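Long-range contacts in prenyltransference for protein (PDB 5HC8), which catalyses the head-to-middle joining of two dimethylallyl diphosphate units into lavandulyl diphosphate, as a member of the undecaprenyl diphosphate synthase-like prenyltransferases: residues Glu212-Pro217 and Arg236-Gly241; Pro186-Leu191 and Trp206-Thr211. All coordinates share one frame; numbering follows the deposited sequence.

How the contacts relate
Both contacts bear on the last two strands of the parallel sheet. Contact 2 packs the entry of strand 190-193 against the loop that leads to strand 212-215; contact 1 ties that final strand to the chain leaving helix 225-237. The two meet through main-chain pairing, since Glu212 and Tyr214 of contact 1 bond to Leu191 of contact 2. Their chemistry follows their place. Contact 2 is buried and mixes apolar side chains with a threonine bond to a main-chain carbonyl, whereas contact 1, farther from the centre of the chain and only partly buried, depends on charged arginine and glutamate groups. Each also touches the second subunit, and a salt bridge from Arg240 to Asp189 links them once more.

Contact 1 (Glu212-Pro217 and Arg236-Gly241); sequences EFYFTP and RCRYRG. With ISY (3-methylbut-3-enylsulfanyl(phosphonooxy)phosphinic acid), chain F.
Turns at the second torsion, chi2 -66° in Glu212 and -73° in Arg238, set the CD atoms of both side chains, which run alongside each other in opposite senses. Glu212 OE1 lies 3.4 Å from Arg238 CD. The same oxygen forms a salt bridge with Arg238 NH1 at 2.8 Å, using its anti lone pair and lying in the guanidinium plane; the carboxylate stands almost upright to that plane, 87° from it. Arg238 then grips one main-chain oxygen end-on: Phe213 O takes hydrogen bonds from NH1 of Arg238 at 2.9 Å and from NH2 of Arg238 at 2.8 Å, both arriving from the same face of the peptide. With Ser234 OG also bound to NH2, the guanidinium is held against rotation. An alanine in place of Arg238 would probably leave Glu212 OE1 without its charged mate and Phe213 O without both donors, opening a gap beside the Tyr214 ring.

The other carboxylate oxygen faces Arg240 through water, which donates to Glu212 OE2 at 3.0 Å and accepts from Arg240 NE at 2.9 Å. OE2 also forms a salt bridge with Arg199 of the second subunit, while Arg240 reaches Asp189 and the carbonyl of Phe210. The poorly ordered Gly241 lies near the ligand ISY (Gly241 C to ISY O6 3.3 Å), which is hydrogen-bonded by Gly243 N and by Arg193, Arg199 and Ser201 of the second subunit. Strand 212-215, at the edge of the sheet within this chain, has strand 190-193 beside it, helix 225-237 over Tyr214 and the second subunit against Phe213.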
loop_
_atom_site.group_PDB
_atom_site.type_symbol
_atom_site.label_atom_id
_atom_site.label_comp_id
_atom_site.label_asym_id
_atom_site.label_seq_id
_atom_site.Cartn_x
_atom_site.Cartn_y
_atom_site.Cartn_z
ATOM N N GLU A 212 3.652 9.402 1.125
ATOM C CA GLU A 212 2.622 10.338 0.639
ATOM C C GLU A 212 2.270 9.952 -0.765
ATOM O O GLU A 212 3.164 9.776 -1.612
ATOM C CB GLU A 212 3.190 11.769 0.708
ATOM C CG GLU A 212 3.395 12.235 2.136
ATOM C CD GLU A 212 2.094 12.387 2.914
ATOM O OE1 GLU A 212 1.065 12.636 2.299
ATOM O OE2 GLU A 212 2.097 12.215 4.128
ATOM N N PHE A 213 0.979 9.820 -1.043
ATOM C CA PHE A 213 0.498 9.542 -2.383
ATOM C C PHE A 213 0.034 10.829 -3.088
ATOM O O PHE A 213 -0.634 11.686 -2.490
ATOM C CB PHE A 213 -0.692 8.598 -2.327
ATOM C CG PHE A 213 -0.419 7.255 -1.691
ATOM C CD1 PHE A 213 0.836 6.713 -1.632
ATOM C CD2 PHE A 213 -1.430 6.559 -1.156
ATOM C CE1 PHE A 213 1.039 5.438 -1.096
ATOM C CE2 PHE A 213 -1.251 5.299 -0.605
ATOM C CZ PHE A 213 -0.022 4.714 -0.601
ATOM N N TYR A 214 0.422 10.956 -4.344
ATOM C CA TYR A 214 -0.009 11.994 -5.210
ATOM C C TYR A 214 -0.536 11.430 -6.516
ATOM O O TYR A 214 0.160 10.735 -7.240
ATOM C CB TYR A 214 1.167 12.893 -5.468
ATOM C CG TYR A 214 0.902 14.058 -6.429
ATOM C CD1 TYR A 214 0.341 15.237 -5.992
ATOM C CD2 TYR A 214 1.198 13.941 -7.796
ATOM C CE1 TYR A 214 0.107 16.290 -6.863
ATOM C CE2 TYR A 214 0.955 14.958 -8.675
ATOM C CZ TYR A 214 0.453 16.133 -8.219
ATOM O OH TYR A 214 0.296 17.143 -9.117
ATOM N N PHE A 215 -1.798 11.709 -6.800
ATOM C CA PHE A 215 -2.464 11.195 -7.979
ATOM C C PHE A 215 -2.790 12.361 -8.903
ATOM O O PHE A 215 -3.360 13.333 -8.441
ATOM C CB PHE A 215 -3.743 10.512 -7.557
ATOM C CG PHE A 215 -3.543 9.377 -6.602
ATOM C CD1 PHE A 215 -3.135 8.156 -7.034
ATOM C CD2 PHE A 215 -3.804 9.545 -5.216
ATOM C CE1 PHE A 215 -2.930 7.110 -6.142
ATOM C CE2 PHE A 215 -3.611 8.472 -4.353
ATOM C CZ PHE A 215 -3.159 7.276 -4.809
ATOM N N THR A 216 -2.375 12.293 -10.166
ATOM C CA THR A 216 -2.657 13.326 -11.130
ATOM C C THR A 216 -3.465 12.688 -12.235
ATOM O O THR A 216 -3.075 11.614 -12.671
ATOM C CB THR A 216 -1.551 13.653 -12.116
ATOM O OG1 THR A 216 -0.252 13.253 -11.709
ATOM C CG2 THR A 216 -1.701 14.923 -12.573
ATOM N N PRO A 217 -4.514 13.365 -12.735
ATOM C CA PRO A 217 -5.208 12.882 -13.966
ATOM C C PRO A 217 -4.384 12.921 -15.248
ATOM O O PRO A 217 -4.742 12.245 -16.198
ATOM C CB PRO A 217 -6.445 13.763 -14.049
ATOM C CG PRO A 217 -5.968 15.034 -13.454
ATOM C CD PRO A 217 -5.162 14.583 -12.223
ATOM N N ARG A 236 5.573 19.127 -0.204
ATOM C CA ARG A 236 5.992 20.102 0.801
ATOM C C ARG A 236 4.820 20.669 1.624
ATOM O O ARG A 236 4.997 20.991 2.780
ATOM C CB ARG A 236 6.781 21.251 0.141
ATOM C CG ARG A 236 8.097 20.866 -0.544
ATOM C CD ARG A 236 8.827 22.130 -1.036
ATOM N NE ARG A 236 9.382 22.010 -2.403
ATOM C CZ ARG A 236 8.931 22.632 -3.514
ATOM N NH1 ARG A 236 7.890 23.475 -3.502
ATOM N NH2 ARG A 236 9.549 22.415 -4.677
ATOM N N CYS A 237 3.638 20.808 1.040
ATOM C CA CYS A 237 2.462 21.130 1.825
ATOM C C CYS A 237 1.881 19.984 2.694
ATOM O O CYS A 237 1.025 20.228 3.500
ATOM C CB CYS A 237 1.372 21.655 0.913
ATOM S SG CYS A 237 1.908 23.141 0.077
ATOM N N ARG A 238 2.336 18.750 2.586
ATOM C CA ARG A 238 1.790 17.694 3.469
ATOM C C ARG A 238 2.357 17.775 4.925
ATOM O O ARG A 238 3.546 18.013 5.127
ATOM C CB ARG A 238 2.132 16.290 2.973
ATOM C CG ARG A 238 1.914 15.968 1.480
ATOM C CD ARG A 238 0.461 15.837 1.209
ATOM N NE ARG A 238 0.213 15.627 -0.198
ATOM C CZ ARG A 238 -0.020 14.456 -0.792
ATOM N NH1 ARG A 238 0.001 13.283 -0.157
ATOM N NH2 ARG A 238 -0.280 14.471 -2.072
ATOM N N TYR A 239 1.485 17.529 5.899
ATOM C CA TYR A 239 1.884 17.300 7.299
ATOM C C TYR A 239 1.975 15.790 7.494
ATOM O O TYR A 239 0.966 15.107 7.311
ATOM C CB TYR A 239 0.897 17.898 8.342
ATOM C CG TYR A 239 1.320 17.466 9.738
ATOM C CD1 TYR A 239 2.416 18.069 10.374
ATOM C CD2 TYR A 239 0.694 16.375 10.377
ATOM C CE1 TYR A 239 2.843 17.637 11.624
ATOM C CE2 TYR A 239 1.114 15.931 11.621
ATOM C CZ TYR A 239 2.183 16.563 12.245
ATOM O OH TYR A 239 2.585 16.102 13.478
ATOM N N ARG A 240 3.168 15.296 7.853
ATOM C CA ARG A 240 3.428 13.848 8.094
ATOM C C ARG A 240 3.538 13.615 9.615
ATOM O O ARG A 240 4.440 14.146 10.284
ATOM C CB ARG A 240 4.721 13.384 7.378
ATOM C CG ARG A 240 4.975 13.942 5.942
ATOM C CD ARG A 240 6.261 13.359 5.313
ATOM N NE ARG A 240 6.106 11.919 4.994
ATOM C CZ ARG A 240 7.058 11.105 4.502
ATOM N NH1 ARG A 240 8.320 11.525 4.294
ATOM N NH2 ARG A 240 6.761 9.844 4.238
ATOM N N GLY A 241 2.600 12.869 10.180
ATOM C CA GLY A 241 2.603 12.629 11.635
ATOM C C GLY A 241 3.135 11.244 12.030
ATOM O O GLY A 241 3.391 11.019 13.232
HETATM P P1 ISY F . -0.850 9.609 10.578
HETATM O O2 ISY F . -1.519 8.475 11.585
HETATM P P3 ISY F . -2.921 8.498 12.305
HETATM O O4 ISY F . -1.965 10.465 9.857
HETATM O O5 ISY F . 0.152 9.008 9.551
HETATM O O6 ISY F . -0.059 10.513 11.512
HETATM O O7 ISY F . -3.295 9.882 12.698
HETATM O O8 ISY F . -2.911 7.381 13.449
HETATM S S9 ISY F . -4.305 7.967 10.769
HETATM C C10 ISY F . -4.161 6.196 10.801
HETATM C C11 ISY F . -5.497 5.801 11.377
HETATM C C12 ISY F . -5.611 4.804 12.496
HETATM C C13 ISY F . -6.941 4.457 12.988
HETATM C C14 ISY F . -4.418 4.323 13.234
HETATM O O HOH W 1 3.752 10.435 5.817
#

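Contact 2 (Pro186-Leu191 and Trp206-Thr211); sequences PSPDLL and WQLPFT
Thr211 OG1 donates a hydrogen bond of 2.7 Å to Pro188 O, meeting the carbonyl with a C=O...donor angle of 142° and a tilt of 26° from its plane. The threonine's first torsion (chi1 -52°) sets OG1 anti to its own carbonyl carbon; the other branch, CG2, lies 3.7 Å from Leu191 CB. One side chain therefore satisfies a main-chain oxygen with its hydroxyl and packs on the start of the strand with its methyl.

A second polar link lies beside it, where Ser187 OG comes within 2.9 Å of Gln207 O. A water also lies beside OG. That water accepts from Phe210 N at 2.8 Å, so that it sits between the loop 206-211 and the serine.

Next to these bonds, Leu208 divides its two methyls between Pro188 and Leu191 of segment 186-191. CD2 of Leu208 meets Pro188 CG at 3.6 Å, and CD1 of Leu208 meets Leu191 CD2 at 3.9 Å, the two leucine side chains lying roughly perpendicular. Gln207 lays its CG 3.5 Å from Pro186 O, then turns its amide off to Thr180 and Asp147. Nearby, Trp206 makes a cation-pi contact with Arg145 of the second subunit.

Strand 190-193 and strand 212-215 are parallel neighbours joined without an intervening helix, and here the returning loop is fastened to the entry of the first strand. The strand ends at Arg193 and the connection carries Arg199 and Ser201, all three of them in the ISY pocket, in a central parallel sheet characteristic of the undecaprenyl diphosphate synthase family.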
loop_
_atom_site.group_PDB
_atom_site.type_symbol
_atom_site.label_atom_id
_atom_site.label_comp_id
_atom_site.label_asym_id
_atom_site.label_seq_id
_atom_site.Cartn_x
_atom_site.Cartn_y
_atom_site.Cartn_z
ATOM N N PRO A 186 14.677 2.588 0.979
ATOM C CA PRO A 186 13.743 1.670 0.247
ATOM C C PRO A 186 12.303 2.163 0.215
ATOM O O PRO A 186 11.579 1.926 -0.758
ATOM C CB PRO A 186 13.837 0.356 1.030
ATOM C CG PRO A 186 14.191 0.759 2.431
ATOM C CD PRO A 186 15.144 1.980 2.221
ATOM N N SER A 187 11.929 2.890 1.235
ATOM C CA SER A 187 10.576 3.391 1.321
ATOM C C SER A 187 10.444 4.766 0.637
ATOM O O SER A 187 11.023 5.758 1.103
ATOM C CB SER A 187 10.229 3.409 2.803
ATOM O OG SER A 187 9.073 4.225 2.907
ATOM N N PRO A 188 9.634 4.870 -0.420
ATOM C CA PRO A 188 9.433 6.203 -0.978
ATOM C C PRO A 188 8.842 7.143 0.021
ATOM O O PRO A 188 7.994 6.755 0.809
ATOM C CB PRO A 188 8.483 5.993 -2.178
ATOM C CG PRO A 188 8.233 4.552 -2.251
ATOM C CD PRO A 188 8.839 3.834 -1.107
ATOM N N ASP A 189 9.297 8.407 -0.041
ATOM C CA ASP A 189 8.657 9.491 0.667
ATOM C C ASP A 189 7.399 9.942 -0.081
ATOM O O ASP A 189 6.405 10.405 0.531
ATOM C CB ASP A 189 9.668 10.643 0.777
ATOM C CG ASP A 189 10.860 10.237 1.599
ATOM O OD1 ASP A 189 10.653 10.006 2.800
ATOM O OD2 ASP A 189 11.920 10.020 1.019
ATOM N N LEU A 190 7.459 9.841 -1.399
ATOM C CA LEU A 190 6.409 10.366 -2.272
ATOM C C LEU A 190 6.197 9.362 -3.424
ATOM O O LEU A 190 7.166 8.950 -4.028
ATOM C CB LEU A 190 6.818 11.713 -2.869
ATOM C CG LEU A 190 5.938 12.333 -3.929
ATOM C CD1 LEU A 190 4.584 12.641 -3.375
ATOM C CD2 LEU A 190 6.557 13.607 -4.618
ATOM N N LEU A 191 4.951 9.005 -3.696
ATOM C CA LEU A 191 4.612 8.067 -4.753
ATOM C C LEU A 191 3.690 8.863 -5.643
ATOM O O LEU A 191 2.664 9.358 -5.193
ATOM C CB LEU A 191 3.870 6.855 -4.220
ATOM C CG LEU A 191 3.303 5.918 -5.306
ATOM C CD1 LEU A 191 4.431 5.235 -6.009
ATOM C CD2 LEU A 191 2.482 4.843 -4.586
ATOM N N TRP A 206 5.219 -3.475 0.960
ATOM C CA TRP A 206 6.002 -3.323 2.169
ATOM C C TRP A 206 6.571 -1.885 2.299
ATOM O O TRP A 206 6.626 -1.328 3.418
ATOM C CB TRP A 206 7.159 -4.305 2.184
ATOM C CG TRP A 206 8.147 -4.054 3.273
ATOM C CD1 TRP A 206 9.156 -3.138 3.281
ATOM C CD2 TRP A 206 8.155 -4.693 4.567
ATOM N NE1 TRP A 206 9.818 -3.193 4.489
ATOM C CE2 TRP A 206 9.216 -4.133 5.301
ATOM C CE3 TRP A 206 7.414 -5.715 5.143
ATOM C CZ2 TRP A 206 9.529 -4.574 6.591
ATOM C CZ3 TRP A 206 7.648 -6.069 6.430
ATOM C CH2 TRP A 206 8.752 -5.552 7.129
ATOM N N GLN A 207 6.993 -1.372 1.165
ATOM C CA GLN A 207 7.669 -0.090 1.093
ATOM C C GLN A 207 6.839 1.130 1.416
ATOM O O GLN A 207 7.442 2.204 1.592
ATOM C CB GLN A 207 8.462 0.075 -0.218
ATOM C CG GLN A 207 9.601 -0.920 -0.413
ATOM C CD GLN A 207 9.221 -2.311 -0.958
ATOM O OE1 GLN A 207 8.016 -2.659 -1.100
ATOM N NE2 GLN A 207 10.247 -3.119 -1.268
ATOM N N LEU A 208 5.523 1.006 1.521
ATOM C CA LEU A 208 4.607 2.174 1.501
ATOM C C LEU A 208 3.863 2.587 2.759
ATOM O O LEU A 208 2.870 3.277 2.609
ATOM C CB LEU A 208 3.554 1.985 0.343
ATOM C CG LEU A 208 4.106 1.830 -1.071
ATOM C CD1 LEU A 208 2.900 1.906 -2.039
ATOM C CD2 LEU A 208 5.104 2.922 -1.460
ATOM N N PRO A 209 4.285 2.165 4.012
ATOM C CA PRO A 209 3.441 2.419 5.189
ATOM C C PRO A 209 3.226 3.915 5.444
ATOM O O PRO A 209 2.138 4.274 5.848
ATOM C CB PRO A 209 4.205 1.749 6.372
ATOM C CG PRO A 209 5.616 1.586 5.890
ATOM C CD PRO A 209 5.544 1.492 4.384
ATOM N N PHE A 210 4.195 4.753 5.088
ATOM C CA PHE A 210 4.080 6.227 5.368
ATOM C C PHE A 210 4.294 7.101 4.193
ATOM O O PHE A 210 4.289 8.312 4.326
ATOM C CB PHE A 210 4.951 6.633 6.588
ATOM C CG PHE A 210 4.488 5.941 7.897
ATOM C CD1 PHE A 210 3.352 6.376 8.548
ATOM C CD2 PHE A 210 5.174 4.859 8.373
ATOM C CE1 PHE A 210 2.912 5.752 9.705
ATOM C CE2 PHE A 210 4.737 4.206 9.530
ATOM C CZ PHE A 210 3.628 4.658 10.173
ATOM N N THR A 211 4.535 6.514 3.019
ATOM C CA THR A 211 4.591 7.249 1.792
ATOM C C THR A 211 3.362 8.167 1.513
ATOM O O THR A 211 2.201 7.808 1.708
ATOM C CB THR A 211 4.665 6.230 0.662
ATOM O OG1 THR A 211 5.737 5.306 0.941
ATOM C CG2 THR A 211 4.843 6.892 -0.687
HETATM O O HOH W 2 6.816 4.356 4.083
#